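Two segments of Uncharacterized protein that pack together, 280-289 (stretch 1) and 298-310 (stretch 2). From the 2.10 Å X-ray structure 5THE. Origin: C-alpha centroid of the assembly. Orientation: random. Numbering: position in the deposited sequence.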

# COMPACT_ATOMS: atom_id res chain seq x y z
N ASP A 280 4.15 -12.38 22.84
CA ASP A 280 2.90 -12.51 23.59
C ASP A 280 2.04 -11.26 23.54
O ASP A 280 1.12 -11.10 24.35
CB ASP A 280 3.18 -12.90 25.05
CG ASP A 280 3.93 -14.21 25.16
OD1 ASP A 280 3.69 -15.11 24.33
OD2 ASP A 280 4.76 -14.34 26.08
N GLN A 281 2.27 -10.36 22.59
CA GLN A 281 1.52 -9.11 22.56
C GLN A 281 0.32 -9.22 21.62
O GLN A 281 0.26 -10.08 20.75
CB GLN A 281 2.43 -7.94 22.17
CG GLN A 281 3.49 -7.67 23.22
CD GLN A 281 2.89 -7.58 24.62
OE1 GLN A 281 2.05 -6.72 24.90
NE2 GLN A 281 3.31 -8.49 25.49
N ASN A 282 -0.65 -8.34 21.86
CA ASN A 282 -1.86 -8.30 21.06
C ASN A 282 -1.52 -8.02 19.60
O ASN A 282 -0.52 -7.39 19.28
CB ASN A 282 -2.83 -7.24 21.58
CG ASN A 282 -3.48 -7.61 22.90
OD1 ASN A 282 -3.14 -8.63 23.51
ND2 ASN A 282 -4.42 -6.78 23.35
N SER A 283 -2.38 -8.50 18.72
CA SER A 283 -2.19 -8.26 17.30
C SER A 283 -2.56 -6.81 16.94
O SER A 283 -3.19 -6.08 17.72
CB SER A 283 -3.01 -9.27 16.50
OG SER A 283 -2.60 -10.57 16.84
N ILE A 284 -2.16 -6.41 15.74
CA ILE A 284 -2.40 -5.06 15.22
C ILE A 284 -3.16 -5.19 13.92
O ILE A 284 -2.77 -5.98 13.05
CB ILE A 284 -1.08 -4.30 15.01
CG1 ILE A 284 -0.33 -4.16 16.33
CG2 ILE A 284 -1.34 -2.91 14.38
CD1 ILE A 284 1.02 -3.48 16.24
N ALA A 285 -4.24 -4.43 13.78
CA ALA A 285 -5.04 -4.38 12.57
C ALA A 285 -4.98 -2.99 11.97
O ALA A 285 -4.82 -2.00 12.69
CB ALA A 285 -6.52 -4.75 12.84
N SER A 286 -5.09 -2.92 10.64
CA SER A 286 -5.11 -1.66 9.93
C SER A 286 -6.24 -1.68 8.91
O SER A 286 -6.70 -2.74 8.49
CB SER A 286 -3.77 -1.38 9.24
OG SER A 286 -3.57 -2.30 8.19
N LEU A 287 -6.71 -0.49 8.56
CA LEU A 287 -7.76 -0.34 7.55
C LEU A 287 -7.44 0.93 6.78
O LEU A 287 -7.43 2.01 7.36
CB LEU A 287 -9.15 -0.24 8.19
CG LEU A 287 -10.28 -0.05 7.18
CD1 LEU A 287 -10.45 -1.32 6.33
CD2 LEU A 287 -11.62 0.38 7.84
N VAL A 288 -7.16 0.79 5.48
CA VAL A 288 -6.92 1.94 4.61
C VAL A 288 -8.12 2.07 3.68
O VAL A 288 -8.85 1.11 3.44
CB VAL A 288 -5.62 1.82 3.80
CG1 VAL A 288 -4.40 1.69 4.72
CG2 VAL A 288 -5.69 0.64 2.83
N GLY A 289 -8.30 3.28 3.16
CA GLY A 289 -9.41 3.50 2.25
C GLY A 289 -9.15 4.58 1.22
O GLY A 289 -8.45 5.56 1.50
N PHE A 298 -4.57 6.42 -0.16
CA PHE A 298 -5.22 5.48 0.75
C PHE A 298 -4.80 5.77 2.19
O PHE A 298 -4.05 4.99 2.79
CB PHE A 298 -4.88 4.03 0.39
CG PHE A 298 -5.70 3.47 -0.73
CD1 PHE A 298 -5.39 3.79 -2.05
CD2 PHE A 298 -6.76 2.61 -0.48
CE1 PHE A 298 -6.14 3.27 -3.09
CE2 PHE A 298 -7.51 2.08 -1.53
CZ PHE A 298 -7.21 2.42 -2.83
N PRO A 299 -5.27 6.86 2.78
CA PRO A 299 -5.04 7.05 4.22
C PRO A 299 -5.77 5.96 4.98
O PRO A 299 -6.70 5.33 4.48
CB PRO A 299 -5.62 8.43 4.53
CG PRO A 299 -6.57 8.73 3.41
CD PRO A 299 -6.12 7.91 2.20
N GLY A 300 -5.32 5.72 6.21
CA GLY A 300 -5.84 4.61 6.99
C GLY A 300 -5.72 4.84 8.47
O GLY A 300 -5.15 5.83 8.93
N ASP A 301 -6.29 3.91 9.22
CA ASP A 301 -6.16 3.88 10.66
C ASP A 301 -5.69 2.50 11.08
O ASP A 301 -5.86 1.52 10.35
CB ASP A 301 -7.48 4.23 11.34
CG ASP A 301 -7.78 5.70 11.28
OD1 ASP A 301 -6.94 6.50 11.74
OD2 ASP A 301 -8.85 6.06 10.74
N TYR A 302 -5.08 2.43 12.26
CA TYR A 302 -4.72 1.15 12.86
C TYR A 302 -5.28 1.10 14.28
O TYR A 302 -5.62 2.12 14.87
CB TYR A 302 -3.19 0.94 12.89
CG TYR A 302 -2.50 2.06 13.61
CD1 TYR A 302 -2.49 2.13 15.01
CD2 TYR A 302 -1.87 3.07 12.90
CE1 TYR A 302 -1.88 3.19 15.67
CE2 TYR A 302 -1.26 4.12 13.55
CZ TYR A 302 -1.27 4.18 14.92
OH TYR A 302 -0.65 5.25 15.54
N MET A 303 -5.35 -0.11 14.83
CA MET A 303 -5.72 -0.26 16.23
C MET A 303 -5.10 -1.54 16.76
O MET A 303 -4.77 -2.46 16.00
CB MET A 303 -7.24 -0.29 16.43
CG MET A 303 -7.90 -1.45 15.73
SD MET A 303 -9.68 -1.36 15.93
CE MET A 303 -10.18 -2.77 15.00
N LEU A 304 -4.92 -1.58 18.07
CA LEU A 304 -4.46 -2.78 18.74
C LEU A 304 -5.63 -3.74 18.90
O LEU A 304 -6.71 -3.32 19.31
CB LEU A 304 -3.88 -2.42 20.11
CG LEU A 304 -3.05 -3.52 20.77
CD1 LEU A 304 -1.80 -3.80 19.95
CD2 LEU A 304 -2.68 -3.12 22.19
N GLN A 305 -5.42 -5.00 18.54
CA GLN A 305 -6.47 -6.00 18.73
C GLN A 305 -6.64 -6.31 20.21
O GLN A 305 -5.87 -5.87 21.07
CB GLN A 305 -6.13 -7.28 17.97
CG GLN A 305 -6.17 -7.14 16.46
CD GLN A 305 -7.53 -7.49 15.90
OE1 GLN A 305 -8.44 -6.67 15.90
NE2 GLN A 305 -7.67 -8.73 15.43
N ASP A 306 -7.64 -7.15 20.51
CA ASP A 306 -8.03 -7.45 21.89
C ASP A 306 -7.13 -8.49 22.55
O ASP A 306 -7.06 -8.51 23.78
CB ASP A 306 -9.47 -7.94 21.92
CG ASP A 306 -10.47 -6.82 21.71
OD1 ASP A 306 -10.15 -5.67 22.06
OD2 ASP A 306 -11.58 -7.09 21.20
N GLY A 307 -6.45 -9.34 21.78
CA GLY A 307 -5.63 -10.38 22.35
C GLY A 307 -4.54 -10.82 21.39
O GLY A 307 -4.48 -10.38 20.24
N PRO A 308 -3.66 -11.71 21.86
CA PRO A 308 -2.55 -12.17 21.02
C PRO A 308 -3.01 -13.19 19.99
O PRO A 308 -3.93 -13.98 20.22
CB PRO A 308 -1.59 -12.82 22.03
CG PRO A 308 -2.50 -13.31 23.11
CD PRO A 308 -3.63 -12.31 23.20
N GLY A 309 -2.34 -13.17 18.83
CA GLY A 309 -2.71 -14.06 17.74
C GLY A 309 -4.16 -13.95 17.32
O GLY A 309 -4.74 -14.94 16.85
N GLU A 310 -4.77 -12.79 17.48
CA GLU A 310 -6.18 -12.63 17.14
C GLU A 310 -6.28 -12.23 15.67
O GLU A 310 -5.89 -11.13 15.29
CB GLU A 310 -6.86 -11.61 18.04
CG GLU A 310 -8.28 -11.31 17.58
CD GLU A 310 -9.15 -10.77 18.69
OE1 GLU A 310 -8.72 -10.84 19.86
OE2 GLU A 310 -10.26 -10.27 18.38
O HOH W 1 -0.50 -11.09 18.37

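The most unusual feature of this contact is the way a regular antiparallel ladder gives way, at one end, to a corner in the second stretch that is gathered around two small polar residues, Asn 282 and Ser 283. Ser 283 takes part in both arrangements. The O of Ser 283 accepts a short hydrogen bond from Gln 305 N (2.6 Å), just before the corner, while Ser 283 N donates to Gly 307 O (3.2 Å), in the corner itself. The chain then enters a type II turn from Gly 307 to Glu 310, and Ser 283 OG accepts a weak bond from Glu 310 N (3.2 Å). A buried serine suits this place because its short hydroxyl can reach backbone groups. A water extends the network: it donates to Gln 281 O (2.7 Å), accepts from Gly 309 N (2.8 Å) and hydrogen-bonds with Ser 283 OG (2.6 Å), so it bridges the two stretches, a water-mediated link.

The residues of the corner fit their work. Asn 282, chi1 m, offers its side-chain amide to the corner, and ND2 donates a weak bond to Gln 305 O (2.9 Å). Asn 282 OD1 lies 3.3 Å from Gly 307 CA. A side chain on Gly 307 would run into its own neighbor, for an ideal CB would lie 3.0 Å from Pro 308 CD. Gly 309 has a positive phi of 55°, which glycine adopts readily. Gln 305, whose CB points toward the first stretch, ties the turn back to the strand before it: NE2 donates to Glu 310 O (3.0 Å), and the aliphatic CG packs against Ser 283 CB at 3.8 Å.

Beyond the corner, the ladder is regular. Ala 285 and Met 303 exchange a pair of backbone bonds, Ala 285 N to Met 303 O (3.0 Å) and Met 303 N to Ala 285 O (2.9 Å). Leu 287 and Asp 301 do the same, with Leu 287 N to Asp 301 O at 2.8 Å and Asp 301 N to Leu 287 O at 2.9 Å; Gly 289 N then donates to Pro 299 O (2.9 Å). Proline, lacking an amide hydrogen, can still serve as an acceptor. Between these pairs, CA-H groups approach carbonyls, as at Tyr 302 CA and Ala 285 O (3.2 Å).

Side chains alternate between the faces. Ile 284, Ser 286 and Val 288 share one with Tyr 302 and Leu 304; Ala 285, Leu 287, Asp 301 and Met 303 lie on the other. On the first face, Ile 284 CG1 meets Leu 304 CD1 at 3.9 Å, the branched chains filling a buried space. Opposite Val 288, Gly 300 lets the backbones close to 3.7 Å between Val 288 CA and Gly 300 CA; an ideal CB there would fall 2.6 Å from Val 288 CG1. Val 288 CG2 also packs against Phe 298 CD2 (4.0 Å), closing this end with an apolar contact. Altogether the two stretches bury 900 Å², counting both sides.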